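Local coordinates for Serine/threonine-protein kinase Tel1 (PDB 6SKY) that probably phosphorylates serine or threonine followed by glutamine in its substrates, using ATP, to signal DNA damage as an ATM-family checkpoint kinase, at residues A[2058-2070]-A[2083-2095]. Numbering follows the deposited sequence.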
loop_
_atom_site.group_PDB
_atom_site.type_symbol
_atom_site.label_atom_id
_atom_site.label_comp_id
_atom_site.label_asym_id
_atom_site.label_seq_id
_atom_site.Cartn_x
_atom_site.Cartn_y
_atom_site.Cartn_z
ATOM N N MET A 2058 -4.693 7.232 -47.419
ATOM C CA MET A 2058 -3.645 6.872 -46.468
ATOM C C MET A 2058 -4.111 5.784 -45.507
ATOM O O MET A 2058 -3.353 4.863 -45.182
ATOM C CB MET A 2058 -3.189 8.106 -45.703
ATOM C CG MET A 2058 -2.020 7.850 -44.802
ATOM S SD MET A 2058 -0.493 7.543 -45.684
ATOM C CE MET A 2058 -0.261 9.130 -46.457
ATOM N N VAL A 2059 -5.365 5.861 -45.059
ATOM C CA VAL A 2059 -5.915 4.824 -44.191
ATOM C C VAL A 2059 -5.950 3.482 -44.909
ATOM O O VAL A 2059 -5.606 2.444 -44.331
ATOM C CB VAL A 2059 -7.310 5.238 -43.696
ATOM C CG1 VAL A 2059 -7.974 4.099 -42.984
ATOM C CG2 VAL A 2059 -7.210 6.432 -42.787
ATOM N N HIS A 2060 -6.357 3.476 -46.179
ATOM C CA HIS A 2060 -6.439 2.223 -46.923
ATOM C C HIS A 2060 -5.062 1.637 -47.192
ATOM O O HIS A 2060 -4.881 0.414 -47.140
ATOM C CB HIS A 2060 -7.191 2.445 -48.225
ATOM C CG HIS A 2060 -8.651 2.689 -48.033
ATOM N ND1 HIS A 2060 -9.300 2.409 -46.852
ATOM C CD2 HIS A 2060 -9.592 3.182 -48.870
ATOM C CE1 HIS A 2060 -10.575 2.724 -46.966
ATOM N NE2 HIS A 2060 -10.779 3.195 -48.182
ATOM N N ASP A 2061 -4.073 2.484 -47.468
ATOM C CA ASP A 2061 -2.711 1.985 -47.592
ATOM C C ASP A 2061 -2.227 1.384 -46.279
ATOM O O ASP A 2061 -1.523 0.366 -46.276
ATOM C CB ASP A 2061 -1.786 3.107 -48.044
ATOM C CG ASP A 2061 -0.439 2.597 -48.518
ATOM O OD1 ASP A 2061 -0.203 1.370 -48.467
ATOM O OD2 ASP A 2061 0.390 3.425 -48.950
ATOM N N GLY A 2062 -2.610 1.988 -45.153
ATOM C CA GLY A 2062 -2.235 1.427 -43.866
ATOM C C GLY A 2062 -2.841 0.060 -43.626
ATOM O O GLY A 2062 -2.161 -0.863 -43.176
ATOM N N LEU A 2063 -4.132 -0.086 -43.924
ATOM C CA LEU A 2063 -4.794 -1.379 -43.761
ATOM C C LEU A 2063 -4.153 -2.446 -44.635
ATOM O O LEU A 2063 -3.910 -3.574 -44.187
ATOM C CB LEU A 2063 -6.278 -1.254 -44.091
ATOM C CG LEU A 2063 -7.146 -0.407 -43.169
ATOM C CD1 LEU A 2063 -8.488 -0.170 -43.790
ATOM C CD2 LEU A 2063 -7.306 -1.084 -41.841
ATOM N N LYS A 2064 -3.869 -2.102 -45.887
ATOM C CA LYS A 2064 -3.253 -3.043 -46.812
ATOM C C LYS A 2064 -1.884 -3.492 -46.322
ATOM O O LYS A 2064 -1.571 -4.687 -46.323
ATOM C CB LYS A 2064 -3.156 -2.381 -48.176
ATOM C CG LYS A 2064 -2.653 -3.221 -49.298
ATOM C CD LYS A 2064 -2.391 -2.313 -50.470
ATOM C CE LYS A 2064 -3.519 -1.306 -50.634
ATOM N NZ LYS A 2064 -3.061 -0.029 -51.236
ATOM N N ASN A 2065 -1.049 -2.546 -45.901
ATOM C CA ASN A 2065 0.284 -2.904 -45.433
ATOM C C ASN A 2065 0.228 -3.734 -44.160
ATOM O O ASN A 2065 1.025 -4.662 -43.982
ATOM C CB ASN A 2065 1.106 -1.643 -45.211
ATOM C CG ASN A 2065 1.260 -0.830 -46.467
ATOM O OD1 ASN A 2065 1.537 -1.368 -47.535
ATOM N ND2 ASN A 2065 1.072 0.476 -46.353
ATOM N N THR A 2066 -0.706 -3.425 -43.259
ATOM C CA THR A 2066 -0.812 -4.203 -42.032
ATOM C C THR A 2066 -1.215 -5.639 -42.322
ATOM O O THR A 2066 -0.684 -6.573 -41.713
ATOM C CB THR A 2066 -1.804 -3.554 -41.078
ATOM O OG1 THR A 2066 -1.369 -2.233 -40.767
ATOM C CG2 THR A 2066 -1.884 -4.339 -39.812
ATOM N N VAL A 2067 -2.150 -5.846 -43.249
ATOM C CA VAL A 2067 -2.530 -7.215 -43.583
ATOM C C VAL A 2067 -1.376 -7.944 -44.255
ATOM O O VAL A 2067 -1.131 -9.126 -43.986
ATOM C CB VAL A 2067 -3.791 -7.226 -44.456
ATOM C CG1 VAL A 2067 -4.070 -8.614 -44.954
ATOM C CG2 VAL A 2067 -4.945 -6.752 -43.660
ATOM N N ARG A 2068 -0.637 -7.258 -45.126
ATOM C CA ARG A 2068 0.515 -7.895 -45.751
ATOM C C ARG A 2068 1.562 -8.283 -44.724
ATOM O O ARG A 2068 2.295 -9.255 -44.918
ATOM C CB ARG A 2068 1.136 -6.978 -46.792
ATOM C CG ARG A 2068 0.366 -6.867 -48.082
ATOM C CD ARG A 2068 1.283 -6.358 -49.163
ATOM N NE ARG A 2068 0.577 -5.944 -50.366
ATOM C CZ ARG A 2068 0.322 -4.679 -50.679
ATOM N NH1 ARG A 2068 -0.321 -4.395 -51.801
ATOM N NH2 ARG A 2068 0.711 -3.701 -49.872
ATOM N N HIS A 2069 1.668 -7.526 -43.634
ATOM C CA HIS A 2069 2.644 -7.871 -42.605
ATOM C C HIS A 2069 2.155 -9.024 -41.737
ATOM O O HIS A 2069 2.950 -9.864 -41.311
ATOM C CB HIS A 2069 2.959 -6.652 -41.748
ATOM C CG HIS A 2069 4.060 -6.882 -40.765
ATOM N ND1 HIS A 2069 3.999 -6.444 -39.462
ATOM C CD2 HIS A 2069 5.253 -7.506 -40.895
ATOM C CE1 HIS A 2069 5.104 -6.790 -38.830
ATOM N NE2 HIS A 2069 5.882 -7.436 -39.676
ATOM N N LEU A 2070 0.854 -9.075 -41.453
ATOM C CA LEU A 2070 0.303 -10.212 -40.723
ATOM C C LEU A 2070 0.464 -11.502 -41.509
ATOM O O LEU A 2070 0.624 -12.576 -40.924
ATOM C CB LEU A 2070 -1.169 -9.987 -40.409
ATOM C CG LEU A 2070 -1.585 -9.062 -39.278
ATOM C CD1 LEU A 2070 -3.051 -8.793 -39.397
ATOM C CD2 LEU A 2070 -1.292 -9.705 -37.960
ATOM N N GLN A 2083 -0.463 -5.736 -34.177
ATOM C CA GLN A 2083 -0.907 -5.504 -35.548
ATOM C C GLN A 2083 -2.423 -5.542 -35.660
ATOM O O GLN A 2083 -3.022 -4.742 -36.389
ATOM C CB GLN A 2083 -0.292 -6.533 -36.484
ATOM C CG GLN A 2083 1.200 -6.585 -36.466
ATOM C CD GLN A 2083 1.824 -5.328 -36.967
ATOM O OE1 GLN A 2083 1.246 -4.616 -37.776
ATOM N NE2 GLN A 2083 3.018 -5.034 -36.486
ATOM N N LEU A 2084 -3.068 -6.469 -34.959
ATOM C CA LEU A 2084 -4.526 -6.504 -34.989
ATOM C C LEU A 2084 -5.129 -5.253 -34.361
ATOM O O LEU A 2084 -6.156 -4.746 -34.823
ATOM C CB LEU A 2084 -5.028 -7.759 -34.295
ATOM C CG LEU A 2084 -4.902 -9.021 -35.129
ATOM C CD1 LEU A 2084 -5.148 -10.221 -34.276
ATOM C CD2 LEU A 2084 -5.891 -8.966 -36.251
ATOM N N GLY A 2085 -4.497 -4.726 -33.317
ATOM C CA GLY A 2085 -4.962 -3.480 -32.742
ATOM C C GLY A 2085 -4.748 -2.287 -33.644
ATOM O O GLY A 2085 -5.546 -1.352 -33.634
ATOM N N ALA A 2086 -3.667 -2.291 -34.422
ATOM C CA ALA A 2086 -3.494 -1.270 -35.452
ATOM C C ALA A 2086 -4.618 -1.323 -36.477
ATOM O O ALA A 2086 -5.127 -0.284 -36.905
ATOM C CB ALA A 2086 -2.145 -1.444 -36.141
ATOM N N LEU A 2087 -5.003 -2.526 -36.895
ATOM C CA LEU A 2087 -6.147 -2.661 -37.791
ATOM C C LEU A 2087 -7.414 -2.093 -37.172
ATOM O O LEU A 2087 -8.188 -1.407 -37.847
ATOM C CB LEU A 2087 -6.360 -4.124 -38.159
ATOM C CG LEU A 2087 -5.447 -4.783 -39.179
ATOM C CD1 LEU A 2087 -5.824 -6.221 -39.301
ATOM C CD2 LEU A 2087 -5.585 -4.099 -40.492
ATOM N N ALA A 2088 -7.648 -2.375 -35.891
ATOM C CA ALA A 2088 -8.847 -1.866 -35.225
ATOM C C ALA A 2088 -8.838 -0.343 -35.128
ATOM O O ALA A 2088 -9.873 0.308 -35.322
ATOM C CB ALA A 2088 -8.974 -2.489 -33.844
ATOM N N ALA A 2089 -7.679 0.242 -34.834
ATOM C CA ALA A 2089 -7.554 1.695 -34.780
ATOM C C ALA A 2089 -7.827 2.334 -36.133
ATOM O O ALA A 2089 -8.556 3.329 -36.225
ATOM C CB ALA A 2089 -6.164 2.071 -34.284
ATOM N N LEU A 2090 -7.229 1.795 -37.196
ATOM C CA LEU A 2090 -7.476 2.335 -38.528
ATOM C C LEU A 2090 -8.934 2.191 -38.929
ATOM O O LEU A 2090 -9.477 3.061 -39.614
ATOM C CB LEU A 2090 -6.578 1.655 -39.551
ATOM C CG LEU A 2090 -5.089 1.957 -39.489
ATOM C CD1 LEU A 2090 -4.334 0.930 -40.269
ATOM C CD2 LEU A 2090 -4.816 3.310 -40.042
ATOM N N THR A 2091 -9.598 1.128 -38.487
ATOM C CA THR A 2091 -11.007 0.961 -38.819
ATOM C C THR A 2091 -11.885 1.971 -38.091
ATOM O O THR A 2091 -12.830 2.503 -38.676
ATOM C CB THR A 2091 -11.442 -0.466 -38.508
ATOM O OG1 THR A 2091 -10.645 -1.368 -39.272
ATOM C CG2 THR A 2091 -12.868 -0.674 -38.878
ATOM N N GLU A 2092 -11.593 2.266 -36.822
ATOM C CA GLU A 2092 -12.381 3.288 -36.126
ATOM C C GLU A 2092 -12.145 4.674 -36.714
ATOM O O GLU A 2092 -13.081 5.478 -36.831
ATOM C CB GLU A 2092 -12.065 3.282 -34.633
ATOM C CG GLU A 2092 -12.600 2.060 -33.893
ATOM C CD GLU A 2092 -12.151 1.988 -32.440
ATOM O OE1 GLU A 2092 -11.006 2.394 -32.142
ATOM O OE2 GLU A 2092 -12.945 1.521 -31.595
ATOM N N LEU A 2093 -10.900 4.975 -37.080
ATOM C CA LEU A 2093 -10.615 6.211 -37.800
ATOM C C LEU A 2093 -11.448 6.311 -39.071
ATOM O O LEU A 2093 -12.099 7.330 -39.324
ATOM C CB LEU A 2093 -9.126 6.282 -38.123
ATOM C CG LEU A 2093 -8.597 7.449 -38.941
ATOM C CD1 LEU A 2093 -9.085 8.739 -38.387
ATOM C CD2 LEU A 2093 -7.103 7.432 -38.931
ATOM N N ASP A 2094 -11.431 5.259 -39.887
ATOM C CA ASP A 2094 -12.205 5.266 -41.120
ATOM C C ASP A 2094 -13.691 5.415 -40.846
ATOM O O ASP A 2094 -14.416 6.013 -41.644
ATOM C CB ASP A 2094 -11.943 3.984 -41.898
ATOM C CG ASP A 2094 -12.089 4.166 -43.388
ATOM O OD1 ASP A 2094 -12.723 5.151 -43.815
ATOM O OD2 ASP A 2094 -11.568 3.316 -44.136
ATOM N N ASP A 2095 -14.174 4.868 -39.732
ATOM C CA ASP A 2095 -15.595 4.980 -39.418
ATOM C C ASP A 2095 -15.985 6.414 -39.105
ATOM O O ASP A 2095 -16.996 6.909 -39.603
ATOM C CB ASP A 2095 -15.959 4.073 -38.249
ATOM C CG ASP A 2095 -16.218 2.653 -38.674
ATOM O OD1 ASP A 2095 -16.051 2.351 -39.872
ATOM O OD2 ASP A 2095 -16.592 1.834 -37.811
#
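Leu2087 and Leu2090 pack as knobs into holes between side chains of the facing helix. Leu2087 sits among Leu2063, Thr2066, Val2067 and Leu2070, its CD2 3.7 Å from Leu2063 CD2; Leu2090 fills the hole lined by Val2059, Gly2062, Leu2063 and Thr2066. Gly2062, lacking a side chain, lets Leu2090 CD1 come to 3.8 Å from its backbone C. Thr2066 suits a buried helix face: with OG1 anti to the carbonyl carbon (chi1 -59°), its hydroxyl is satisfied by donating a hydrogen bond to Gly2062 O within its own helix, while CG2 lies 3.6 Å from Leu2087 CG. At one end, Leu2070 CD2 packs 3.6 Å from Gln2083 CB, and the Gln2083 amide stands nearly perpendicular (87°) to the His2069 ring, meeting its edge. An alanine in place of Gln2083 would keep CB against Leu2070 but take away the amide, and the His2069 ring would probably be freer to turn. At the other end, Asp2094 OD2 approaches the edge of His2060, 3.1 Å from CE1. The antiparallel helices, 2052-2070 and 2077-2097, form a helical hairpin of the FAT alpha-solenoid, and helix 2035-2047 also packs against Leu2090. Cohesion between the hairpin's two helices rests on interlocked aliphatic side chains, with polar groups meeting at the ends.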